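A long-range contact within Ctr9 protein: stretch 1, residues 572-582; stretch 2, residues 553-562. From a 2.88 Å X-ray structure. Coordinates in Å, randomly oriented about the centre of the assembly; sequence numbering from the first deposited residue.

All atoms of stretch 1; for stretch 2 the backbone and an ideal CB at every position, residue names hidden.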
# COMPACT_ATOMS: atom_id res chain seq x y z
N ASP A 572 -24.38 -18.65 2.79
CA ASP A 572 -24.66 -19.57 3.88
C ASP A 572 -25.45 -18.82 4.95
O ASP A 572 -24.92 -18.44 5.99
CB ASP A 572 -23.38 -20.18 4.46
CG ASP A 572 -23.67 -21.37 5.38
OD1 ASP A 572 -24.85 -21.55 5.79
OD2 ASP A 572 -22.71 -22.11 5.68
N ILE A 573 -26.74 -18.62 4.66
CA ILE A 573 -27.61 -17.80 5.51
C ILE A 573 -27.82 -18.44 6.90
O ILE A 573 -27.91 -17.73 7.91
CB ILE A 573 -28.98 -17.53 4.85
CG1 ILE A 573 -28.83 -17.04 3.40
CG2 ILE A 573 -29.78 -16.50 5.64
CD1 ILE A 573 -27.87 -15.88 3.20
N ASP A 574 -27.86 -19.78 6.94
CA ASP A 574 -27.98 -20.48 8.21
C ASP A 574 -26.75 -20.25 9.08
O ASP A 574 -26.89 -20.00 10.28
CB ASP A 574 -28.27 -21.98 8.01
CG ASP A 574 -28.28 -22.78 9.34
OD1 ASP A 574 -28.35 -22.16 10.42
OD2 ASP A 574 -28.23 -24.04 9.33
N ALA A 575 -25.55 -20.31 8.50
CA ALA A 575 -24.33 -19.95 9.25
C ALA A 575 -24.35 -18.51 9.80
O ALA A 575 -24.07 -18.27 10.98
CB ALA A 575 -23.10 -20.13 8.39
N LEU A 576 -24.69 -17.55 8.95
CA LEU A 576 -24.82 -16.16 9.38
C LEU A 576 -25.95 -15.97 10.39
O LEU A 576 -25.91 -15.06 11.24
CB LEU A 576 -25.05 -15.26 8.16
CG LEU A 576 -23.81 -14.80 7.41
CD1 LEU A 576 -22.91 -15.94 6.93
CD2 LEU A 576 -24.25 -13.94 6.23
N LEU A 577 -26.98 -16.81 10.29
CA LEU A 577 -28.10 -16.77 11.24
C LEU A 577 -27.81 -17.54 12.53
O LEU A 577 -28.67 -17.61 13.40
CB LEU A 577 -29.37 -17.32 10.59
CG LEU A 577 -30.42 -16.36 9.98
CD1 LEU A 577 -31.24 -15.71 11.08
CD2 LEU A 577 -29.80 -15.31 9.08
N THR A 578 -26.62 -18.15 12.62
CA THR A 578 -26.12 -18.70 13.88
C THR A 578 -25.10 -17.74 14.49
O THR A 578 -25.19 -17.40 15.67
CB THR A 578 -25.51 -20.13 13.74
OG1 THR A 578 -24.33 -20.09 12.93
CG2 THR A 578 -26.53 -21.10 13.15
N THR A 579 -24.14 -17.30 13.69
CA THR A 579 -23.13 -16.35 14.16
C THR A 579 -23.78 -15.05 14.64
O THR A 579 -23.71 -14.72 15.83
CB THR A 579 -22.08 -16.06 13.06
OG1 THR A 579 -21.24 -17.21 12.91
CG2 THR A 579 -21.20 -14.92 13.44
N ILE A 580 -24.43 -14.32 13.73
CA ILE A 580 -24.87 -12.95 14.02
C ILE A 580 -25.78 -12.84 15.25
O ILE A 580 -25.61 -11.92 16.04
CB ILE A 580 -25.55 -12.28 12.82
CG1 ILE A 580 -24.57 -12.20 11.66
CG2 ILE A 580 -26.01 -10.87 13.17
CD1 ILE A 580 -25.20 -11.70 10.38
N PRO A 581 -26.75 -13.76 15.42
CA PRO A 581 -27.57 -13.68 16.64
C PRO A 581 -26.83 -13.97 17.95
O PRO A 581 -27.30 -13.61 19.03
CB PRO A 581 -28.64 -14.75 16.42
CG PRO A 581 -28.77 -14.79 14.94
CD PRO A 581 -27.35 -14.69 14.45
N PHE A 582 -25.69 -14.63 17.86
CA PHE A 582 -24.84 -14.73 19.02
C PHE A 582 -24.27 -13.37 19.30
O PHE A 582 -24.31 -12.88 20.42
CB PHE A 582 -23.71 -15.73 18.82
CG PHE A 582 -22.66 -15.66 19.89
CD1 PHE A 582 -22.90 -16.22 21.14
CD2 PHE A 582 -21.47 -14.97 19.67
CE1 PHE A 582 -21.94 -16.13 22.15
CE2 PHE A 582 -20.52 -14.89 20.66
CZ PHE A 582 -20.75 -15.47 21.90
N UNK A 553 -26.62 -2.35 14.57
CA UNK A 553 -25.90 -2.89 13.40
C UNK A 553 -26.06 -4.40 13.25
O UNK A 553 -26.26 -4.88 12.14
CB UNK A 553 -24.41 -2.55 13.50
N UNK A 554 -25.97 -5.14 14.35
CA UNK A 554 -26.27 -6.57 14.29
C UNK A 554 -27.69 -6.86 13.83
O UNK A 554 -27.90 -7.76 13.02
CB UNK A 554 -26.04 -7.21 15.66
N UNK A 555 -28.65 -6.10 14.37
CA UNK A 555 -30.05 -6.31 14.02
C UNK A 555 -30.21 -6.03 12.54
O UNK A 555 -30.87 -6.79 11.83
CB UNK A 555 -30.98 -5.42 14.85
N UNK A 556 -29.58 -4.95 12.10
CA UNK A 556 -29.61 -4.54 10.69
C UNK A 556 -29.02 -5.62 9.78
O UNK A 556 -29.50 -5.85 8.67
CB UNK A 556 -28.84 -3.23 10.50
N UNK A 557 -27.98 -6.29 10.27
CA UNK A 557 -27.36 -7.41 9.56
C UNK A 557 -28.30 -8.59 9.40
O UNK A 557 -28.37 -9.20 8.33
CB UNK A 557 -26.10 -7.86 10.29
N UNK A 558 -28.98 -8.93 10.49
CA UNK A 558 -29.99 -9.98 10.47
C UNK A 558 -31.09 -9.67 9.47
O UNK A 558 -31.42 -10.50 8.63
CB UNK A 558 -30.59 -10.17 11.87
N UNK A 559 -31.64 -8.47 9.54
CA UNK A 559 -32.69 -8.09 8.61
C UNK A 559 -32.17 -8.28 7.20
O UNK A 559 -32.79 -8.96 6.37
CB UNK A 559 -33.15 -6.65 8.84
N UNK A 560 -30.99 -7.73 6.97
CA UNK A 560 -30.35 -7.81 5.67
C UNK A 560 -30.22 -9.25 5.18
O UNK A 560 -30.44 -9.50 4.01
CB UNK A 560 -28.97 -7.15 5.73
N UNK A 561 -29.85 -10.19 6.07
CA UNK A 561 -29.81 -11.63 5.72
C UNK A 561 -31.18 -12.19 5.35
O UNK A 561 -31.31 -13.07 4.50
CB UNK A 561 -29.24 -12.44 6.89
N UNK A 562 -32.21 -11.70 6.03
CA UNK A 562 -33.58 -12.10 5.72
C UNK A 562 -33.94 -11.67 4.30
O UNK A 562 -34.52 -12.45 3.55
CB UNK A 562 -34.56 -11.50 6.73

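Two helices run antiparallel, 165° between their directions and 9.5 Å apart at closest approach. Stretch 1 offers only carbon on the facing side: Ile573, Leu576, Leu577, Ile580 and the ring of Pro581. No charge waits there, so the contact must be built by fit.

Position 553 has nothing of stretch 1 within 5.5 Å of its ideal CB, so this contact leaves its choice open. It is Phe553, which does not touch stretch 1.

At 554 the CB points sideways, 4.4 Å from CG2 of Ile580. A medium or large apolar group could pass along the flank. The residue is Phe554, chi1 m; its ring lies oblique to Ile580 CG2. The backbone is the nearer part, with Phe554 O 3.6 Å from Ile580 CG2.

Positions 555 and 556 give no constraint: the first points away and the second is out of reach. They are Gln555 and Ala556.

Position 557 points toward stretch 1, its ideal CB already 3.9 Å from CD1 of Ile580. With the partner so near, a small residue is the simple answer, though a larger one might find a way round. Ala557 is found, its CB packing on Ile580 CD1 at 3.9 Å and forming part of the hole that receives Ile580.

At 558 the CB points sideways, 4.8 Å from CG2 of Ile580, with Leu577 and Pro581 within range of a longer chain. Leucine, methionine or isoleucine would suit. Leu558 (m, t) brings its end nearer: CG lies 3.7 Å from Ile580 CG2, while CD2 reaches Pro581 CG at 3.6 Å and Leu577 CD1 at 4.1 Å. Together with 554, 557 and 561 it surrounds the Ile580 knob.

Positions 559 and 560 again have no neighbour in stretch 1 near the CB; polar residues cost this contact nothing. They are Asp559 and Ser560, the latter's OG hydrogen-bonded elsewhere in the structure.

Position 561 points straight into the opposing helix, its ideal CB 3.7 Å from Leu577 CD2, 4.3 Å from Ile573 CG2 and 5.2 Å from Leu576 CB. The surroundings ask for a compact apolar group: alanine, cysteine or perhaps valine. Cys561, chi1 m, is the reciprocal knob, seated among Ile573, Leu576, Leu577 and Ile580. Its CB meets Leu577 CD2 at 3.6 Å, and its SG lies 3.9 Å from both Leu576 CD2 and Ile580 CD1.

Position 562 points away, where stretch 1 imposes nothing; Ala562 makes no contact.

The rule is reciprocal: Cys561 and Ile580 each fill the other helix's hole, with no hydrogen bond across.

Stretch 2 (553-562) FFQAALDSCA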
# COMPACT_ATOMS: atom_id res chain seq x y z
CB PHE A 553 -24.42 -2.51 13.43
CG PHE A 553 -24.11 -1.29 12.62
CD1 PHE A 553 -24.04 -0.04 13.22
CD2 PHE A 553 -23.93 -1.38 11.24
CE1 PHE A 553 -23.78 1.08 12.46
CE2 PHE A 553 -23.66 -0.26 10.48
CZ PHE A 553 -23.59 0.97 11.09
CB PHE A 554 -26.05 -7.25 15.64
CG PHE A 554 -24.63 -7.23 16.10
CD1 PHE A 554 -23.63 -7.71 15.26
CD2 PHE A 554 -24.29 -6.75 17.36
CE1 PHE A 554 -22.31 -7.69 15.66
CE2 PHE A 554 -22.97 -6.72 17.76
CZ PHE A 554 -21.98 -7.20 16.92
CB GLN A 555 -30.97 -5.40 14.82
CG GLN A 555 -32.45 -5.62 14.53
CD GLN A 555 -32.88 -7.07 14.73
OE1 GLN A 555 -33.30 -7.75 13.79
NE2 GLN A 555 -32.74 -7.55 15.98
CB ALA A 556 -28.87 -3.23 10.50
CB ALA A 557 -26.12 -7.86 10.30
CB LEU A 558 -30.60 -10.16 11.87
CG LEU A 558 -29.71 -10.85 12.90
CD1 LEU A 558 -30.37 -10.86 14.26
CD2 LEU A 558 -29.40 -12.28 12.46
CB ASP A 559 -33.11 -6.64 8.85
CG ASP A 559 -33.77 -6.46 10.19
OD1 ASP A 559 -34.38 -7.43 10.70
OD2 ASP A 559 -33.66 -5.35 10.74
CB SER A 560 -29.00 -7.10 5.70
OG SER A 560 -28.33 -7.26 4.46
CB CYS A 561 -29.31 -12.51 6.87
SG CYS A 561 -27.60 -12.31 7.38
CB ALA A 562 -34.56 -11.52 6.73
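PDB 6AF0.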